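Local coordinates for disease resistance protein RRS1 (Arabidopsis thaliana, PDB 5W3X), which binds W-box DNA as a transcription factor and acts with RPS4 as an immune receptor against fungal and bacterial pathogens, at residues I14-G26 with Y40-K54. Numbering follows the deposited sequence.
Sequences IDEGDLWTWRKYG and YRCAYKFTHGCKATK. With ZN (zinc ion), chain G.
Arg23 and Arg41 make a hydrogen-bonded pair in an antiparallel hairpin, the first two strands of a WRKY domain, flanked by the non-hydrogen-bonded pairs Trp22-Cys42 and Lys24-Tyr40: Arg23 N reaches Arg41 O at 3.0 Å, and Arg41 N returns to Arg23 O. Two residues further along, past the paired strands, Ala43 N bonds Thr21 O at 3.0 Å, coming from above the carbonyl plane.

Lys54 joins the Trp22 indole to two carboxylates. Extended beyond CG, it lays CE over one face of the five-membered ring, 3.6 Å from its centroid, and places NZ in cation-pi range. That same NZ bridges Asp18 OD2 at 2.9 Å and Glu16 OE1 at 3.1 Å, meeting both carboxylates from above their planes; Glu16 is poorly ordered. Trp22 NE1 adds a weak bond to Asp18 OD2. The six-membered ring's edge meets Arg41 O (3.4 Å from CE3) and Ala52 O.

Elsewhere the packing is aliphatic on flat groups. Arg23 CB sits over the centre of the Arg41 guanidinium, whose NH1 donates in plane to Cys42 O and whose NE bonds a polar side chain of another protein's chain. Lys24 CE lies off-centre on the Tyr40 ring, while its ammonium pairs with an acidic side chain of that chain.

Cys42 CB points away from strand 22-26; chi1 of -176° sets SG opposite the backbone N, binding zinc at 2.3 Å alongside Cys50, His74 and His76. The contact thus ties the WRKY-motif strand to the Cys42 strand and, through Lys54, to strand 53-58; Asp18, with less ordered Glu16, probably favours charged Lys54.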
loop_
_atom_site.group_PDB
_atom_site.type_symbol
_atom_site.label_atom_id
_atom_site.label_comp_id
_atom_site.label_asym_id
_atom_site.label_seq_id
_atom_site.Cartn_x
_atom_site.Cartn_y
_atom_site.Cartn_z
ATOM N N ILE B 14 23.820 10.007 -13.950
ATOM C CA ILE B 14 23.813 8.647 -14.475
ATOM C C ILE B 14 25.227 8.102 -14.579
ATOM O O ILE B 14 25.600 7.498 -15.584
ATOM C CB ILE B 14 23.143 8.567 -15.863
ATOM N N ASP B 15 26.014 8.324 -13.536
ATOM C CA ASP B 15 27.351 7.747 -13.451
ATOM C C ASP B 15 27.585 7.241 -12.036
ATOM O O ASP B 15 28.713 7.241 -11.533
ATOM C CB ASP B 15 28.414 8.770 -13.845
ATOM C CG ASP B 15 29.222 8.332 -15.050
ATOM O OD1 ASP B 15 28.722 7.473 -15.811
ATOM O OD2 ASP B 15 30.351 8.845 -15.234
ATOM N N GLU B 16 26.490 6.802 -11.420
ATOM C CA GLU B 16 26.476 6.338 -10.044
ATOM C C GLU B 16 27.590 5.331 -9.791
ATOM O O GLU B 16 27.925 4.517 -10.655
ATOM C CB GLU B 16 25.113 5.717 -9.712
ATOM C CG GLU B 16 24.628 5.965 -8.289
ATOM C CD GLU B 16 25.425 5.204 -7.242
ATOM O OE1 GLU B 16 25.469 5.657 -6.078
ATOM O OE2 GLU B 16 26.005 4.150 -7.580
ATOM N N GLY B 17 28.177 5.420 -8.605
ATOM C CA GLY B 17 29.214 4.505 -8.178
ATOM C C GLY B 17 29.271 4.530 -6.670
ATOM O O GLY B 17 29.200 5.594 -6.067
ATOM N N ASP B 18 29.401 3.357 -6.065
ATOM C CA ASP B 18 29.429 3.224 -4.614
ATOM C C ASP B 18 30.460 2.199 -4.208
ATOM O O ASP B 18 30.642 1.196 -4.890
ATOM C CB ASP B 18 28.063 2.804 -4.070
ATOM C CG ASP B 18 27.389 3.901 -3.291
ATOM O OD1 ASP B 18 27.849 5.056 -3.385
ATOM O OD2 ASP B 18 26.395 3.618 -2.590
ATOM N N LEU B 19 31.141 2.450 -3.098
ATOM C CA LEU B 19 32.104 1.491 -2.581
ATOM C C LEU B 19 31.379 0.356 -1.855
ATOM O O LEU B 19 32.016 -0.523 -1.274
ATOM C CB LEU B 19 33.102 2.177 -1.644
ATOM N N TRP B 20 30.047 0.374 -1.898
ATOM C CA TRP B 20 29.248 -0.555 -1.103
ATOM C C TRP B 20 28.304 -1.441 -1.914
ATOM O O TRP B 20 28.181 -1.290 -3.127
ATOM C CB TRP B 20 28.445 0.238 -0.080
ATOM C CG TRP B 20 29.285 1.217 0.664
ATOM C CD1 TRP B 20 29.476 2.532 0.356
ATOM C CD2 TRP B 20 30.066 0.961 1.835
ATOM N NE1 TRP B 20 30.320 3.115 1.270
ATOM C CE2 TRP B 20 30.695 2.172 2.190
ATOM C CE3 TRP B 20 30.289 -0.172 2.622
ATOM C CZ2 TRP B 20 31.533 2.280 3.298
ATOM C CZ3 TRP B 20 31.122 -0.062 3.720
ATOM C CH2 TRP B 20 31.732 1.155 4.049
ATOM N N THR B 21 27.654 -2.377 -1.225
ATOM C CA THR B 21 26.674 -3.268 -1.838
ATOM C C THR B 21 25.276 -3.021 -1.270
ATOM O O THR B 21 25.109 -2.828 -0.065
ATOM C CB THR B 21 27.048 -4.746 -1.639
ATOM O OG1 THR B 21 27.331 -4.988 -0.256
ATOM C CG2 THR B 21 28.267 -5.098 -2.474
ATOM N N TRP B 22 24.279 -3.030 -2.154
ATOM C CA TRP B 22 22.929 -2.591 -1.815
ATOM C C TRP B 22 21.839 -3.543 -2.314
ATOM O O TRP B 22 22.017 -4.221 -3.322
ATOM C CB TRP B 22 22.688 -1.201 -2.398
ATOM C CG TRP B 22 23.724 -0.179 -1.995
ATOM C CD1 TRP B 22 24.813 0.207 -2.722
ATOM C CD2 TRP B 22 23.755 0.598 -0.789
ATOM N NE1 TRP B 22 25.526 1.161 -2.040
ATOM C CE2 TRP B 22 24.897 1.422 -0.852
ATOM C CE3 TRP B 22 22.934 0.670 0.339
ATOM C CZ2 TRP B 22 25.236 2.306 0.167
ATOM C CZ3 TRP B 22 23.274 1.552 1.350
ATOM C CH2 TRP B 22 24.414 2.356 1.257
ATOM N N ARG B 23 20.724 -3.598 -1.586
ATOM C CA ARG B 23 19.522 -4.319 -2.021
ATOM C C ARG B 23 18.348 -3.331 -2.030
ATOM O O ARG B 23 18.383 -2.315 -1.346
ATOM C CB ARG B 23 19.214 -5.516 -1.116
ATOM C CG ARG B 23 20.352 -6.540 -1.024
ATOM C CD ARG B 23 20.628 -7.254 -2.351
ATOM N NE ARG B 23 22.001 -7.759 -2.376
ATOM C CZ ARG B 23 22.370 -8.937 -1.884
ATOM N NH1 ARG B 23 21.467 -9.738 -1.339
ATOM N NH2 ARG B 23 23.640 -9.318 -1.936
ATOM N N LYS B 24 17.321 -3.630 -2.815
ATOM C CA LYS B 24 16.197 -2.720 -2.994
ATOM C C LYS B 24 15.279 -2.651 -1.766
ATOM O O LYS B 24 15.043 -3.655 -1.085
ATOM C CB LYS B 24 15.394 -3.144 -4.214
ATOM C CG LYS B 24 14.718 -2.001 -4.936
ATOM C CD LYS B 24 15.730 -0.997 -5.446
ATOM C CE LYS B 24 15.051 0.178 -6.127
ATOM N NZ LYS B 24 14.354 -0.210 -7.390
ATOM N N TYR B 25 14.758 -1.462 -1.492
ATOM C CA TYR B 25 13.770 -1.284 -0.436
ATOM C C TYR B 25 12.462 -0.750 -1.025
ATOM O O TYR B 25 11.366 -1.154 -0.628
ATOM C CB TYR B 25 14.290 -0.329 0.637
ATOM C CG TYR B 25 13.315 -0.098 1.780
ATOM C CD1 TYR B 25 12.366 0.920 1.723
ATOM C CD2 TYR B 25 13.330 -0.919 2.909
ATOM C CE1 TYR B 25 11.471 1.123 2.773
ATOM C CE2 TYR B 25 12.445 -0.727 3.951
ATOM C CZ TYR B 25 11.519 0.297 3.885
ATOM O OH TYR B 25 10.641 0.479 4.930
ATOM N N GLY B 26 12.585 0.151 -1.993
ATOM C CA GLY B 26 11.396 0.772 -2.549
ATOM C C GLY B 26 11.656 1.432 -3.882
ATOM O O GLY B 26 12.799 1.586 -4.308
ATOM N N TYR B 40 17.161 2.114 -1.206
ATOM C CA TYR B 40 18.086 1.003 -1.025
ATOM C C TYR B 40 18.499 0.920 0.438
ATOM O O TYR B 40 18.496 1.925 1.150
ATOM C CB TYR B 40 19.340 1.172 -1.894
ATOM C CG TYR B 40 19.069 1.290 -3.368
ATOM C CD1 TYR B 40 18.710 2.512 -3.924
ATOM C CD2 TYR B 40 19.181 0.188 -4.211
ATOM C CE1 TYR B 40 18.456 2.638 -5.267
ATOM C CE2 TYR B 40 18.927 0.308 -5.568
ATOM C CZ TYR B 40 18.563 1.541 -6.086
ATOM O OH TYR B 40 18.303 1.685 -7.428
ATOM N N ARG B 41 18.880 -0.283 0.863
ATOM C CA ARG B 41 19.438 -0.538 2.193
ATOM C C ARG B 41 20.639 -1.440 1.976
ATOM O O ARG B 41 20.794 -1.960 0.873
ATOM C CB ARG B 41 18.381 -1.159 3.112
ATOM C CG ARG B 41 17.663 -2.402 2.549
ATOM C CD ARG B 41 18.356 -3.711 2.960
ATOM N NE ARG B 41 17.578 -4.888 2.582
ATOM C CZ ARG B 41 18.090 -6.098 2.383
ATOM N NH1 ARG B 41 19.393 -6.296 2.499
ATOM N NH2 ARG B 41 17.298 -7.105 2.048
ATOM N N CYS B 42 21.532 -1.569 2.955
ATOM C CA CYS B 42 22.764 -2.345 2.755
ATOM C C CYS B 42 22.561 -3.855 2.574
ATOM O O CYS B 42 21.677 -4.455 3.177
ATOM C CB CYS B 42 23.738 -2.131 3.921
ATOM S SG CYS B 42 25.329 -2.986 3.657
ATOM N N ALA B 43 23.401 -4.471 1.751
ATOM C CA ALA B 43 23.336 -5.918 1.559
ATOM C C ALA B 43 23.658 -6.684 2.845
ATOM O O ALA B 43 23.352 -7.872 2.956
ATOM C CB ALA B 43 24.279 -6.345 0.447
ATOM N N TYR B 44 24.268 -6.008 3.816
ATOM C CA TYR B 44 24.612 -6.640 5.090
ATOM C C TYR B 44 23.729 -6.137 6.228
ATOM O O TYR B 44 24.129 -6.163 7.395
ATOM C CB TYR B 44 26.086 -6.392 5.426
ATOM C CG TYR B 44 27.024 -6.836 4.332
ATOM C CD1 TYR B 44 27.377 -8.176 4.191
ATOM C CD2 TYR B 44 27.545 -5.919 3.427
ATOM C CE1 TYR B 44 28.236 -8.591 3.180
ATOM C CE2 TYR B 44 28.401 -6.320 2.414
ATOM C CZ TYR B 44 28.744 -7.654 2.293
ATOM O OH TYR B 44 29.596 -8.038 1.280
ATOM N N LYS B 45 22.511 -5.720 5.895
ATOM C CA LYS B 45 21.561 -5.302 6.914
ATOM C C LYS B 45 21.223 -6.443 7.863
ATOM O O LYS B 45 21.099 -6.247 9.065
ATOM C CB LYS B 45 20.276 -4.782 6.274
ATOM C CG LYS B 45 19.184 -4.426 7.284
ATOM C CD LYS B 45 17.982 -3.791 6.600
ATOM C CE LYS B 45 16.914 -3.402 7.601
ATOM N NZ LYS B 45 17.483 -2.550 8.678
ATOM N N PHE B 46 21.050 -7.633 7.308
ATOM C CA PHE B 46 20.583 -8.771 8.081
ATOM C C PHE B 46 21.750 -9.457 8.789
ATOM O O PHE B 46 21.716 -9.674 10.002
ATOM C CB PHE B 46 19.835 -9.739 7.161
ATOM C CG PHE B 46 19.324 -10.979 7.842
ATOM C CD1 PHE B 46 18.316 -10.903 8.792
ATOM C CD2 PHE B 46 19.820 -12.231 7.494
ATOM C CE1 PHE B 46 17.835 -12.048 9.407
ATOM C CE2 PHE B 46 19.339 -13.381 8.104
ATOM C CZ PHE B 46 18.346 -13.290 9.060
ATOM N N THR B 47 22.790 -9.773 8.025
ATOM C CA THR B 47 23.942 -10.491 8.558
ATOM C C THR B 47 24.706 -9.668 9.593
ATOM O O THR B 47 25.172 -10.204 10.594
ATOM C CB THR B 47 24.912 -10.915 7.430
ATOM O OG1 THR B 47 25.294 -9.769 6.657
ATOM C CG2 THR B 47 24.251 -11.927 6.518
ATOM N N HIS B 48 24.825 -8.366 9.364
ATOM C CA HIS B 48 25.633 -7.530 10.244
ATOM C C HIS B 48 24.866 -6.448 10.996
ATOM O O HIS B 48 25.460 -5.689 11.766
ATOM C CB HIS B 48 26.748 -6.870 9.439
ATOM C CG HIS B 48 27.819 -7.818 9.011
ATOM N ND1 HIS B 48 27.666 -8.685 7.952
ATOM C CD2 HIS B 48 29.054 -8.052 9.516
ATOM C CE1 HIS B 48 28.768 -9.403 7.812
ATOM N NE2 HIS B 48 29.624 -9.039 8.749
ATOM N N GLY B 49 23.557 -6.369 10.776
ATOM C CA GLY B 49 22.756 -5.322 11.390
ATOM C C GLY B 49 23.048 -3.931 10.844
ATOM O O GLY B 49 22.640 -2.938 11.447
ATOM N N CYS B 50 23.730 -3.849 9.700
ATOM C CA CYS B 50 24.120 -2.555 9.128
ATOM C C CYS B 50 22.891 -1.693 8.837
ATOM O O CYS B 50 21.903 -2.174 8.271
ATOM C CB CYS B 50 24.950 -2.756 7.851
ATOM S SG CYS B 50 25.550 -1.209 7.065
ATOM N N LYS B 51 22.959 -0.424 9.228
ATOM C CA LYS B 51 21.800 0.468 9.152
ATOM C C LYS B 51 21.845 1.423 7.956
ATOM O O LYS B 51 20.940 2.245 7.757
ATOM C CB LYS B 51 21.677 1.268 10.451
ATOM C CG LYS B 51 21.292 0.433 11.656
ATOM C CD LYS B 51 21.113 1.304 12.891
ATOM C CE LYS B 51 20.574 0.497 14.061
ATOM N NZ LYS B 51 20.347 1.343 15.266
ATOM N N ALA B 52 22.898 1.305 7.158
ATOM C CA ALA B 52 23.120 2.215 6.044
ATOM C C ALA B 52 22.038 2.082 4.970
ATOM O O ALA B 52 21.752 0.986 4.492
ATOM C CB ALA B 52 24.496 1.978 5.446
ATOM N N THR B 53 21.424 3.208 4.621
ATOM C CA THR B 53 20.446 3.267 3.540
ATOM C C THR B 53 20.822 4.348 2.532
ATOM O O THR B 53 21.605 5.250 2.833
ATOM C CB THR B 53 19.039 3.561 4.068
ATOM O OG1 THR B 53 19.034 4.859 4.662
ATOM C CG2 THR B 53 18.639 2.542 5.121
ATOM N N LYS B 54 20.268 4.268 1.330
ATOM C CA LYS B 54 20.432 5.371 0.393
ATOM C C LYS B 54 19.207 5.561 -0.488
ATOM O O LYS B 54 18.470 4.619 -0.769
ATOM C CB LYS B 54 21.697 5.185 -0.456
ATOM C CG LYS B 54 21.632 4.167 -1.574
ATOM C CD LYS B 54 22.873 4.305 -2.459
ATOM C CE LYS B 54 22.929 3.255 -3.554
ATOM N NZ LYS B 54 24.133 3.444 -4.414
HETATM ZN ZN ZN G . 26.513 -1.818 5.249
#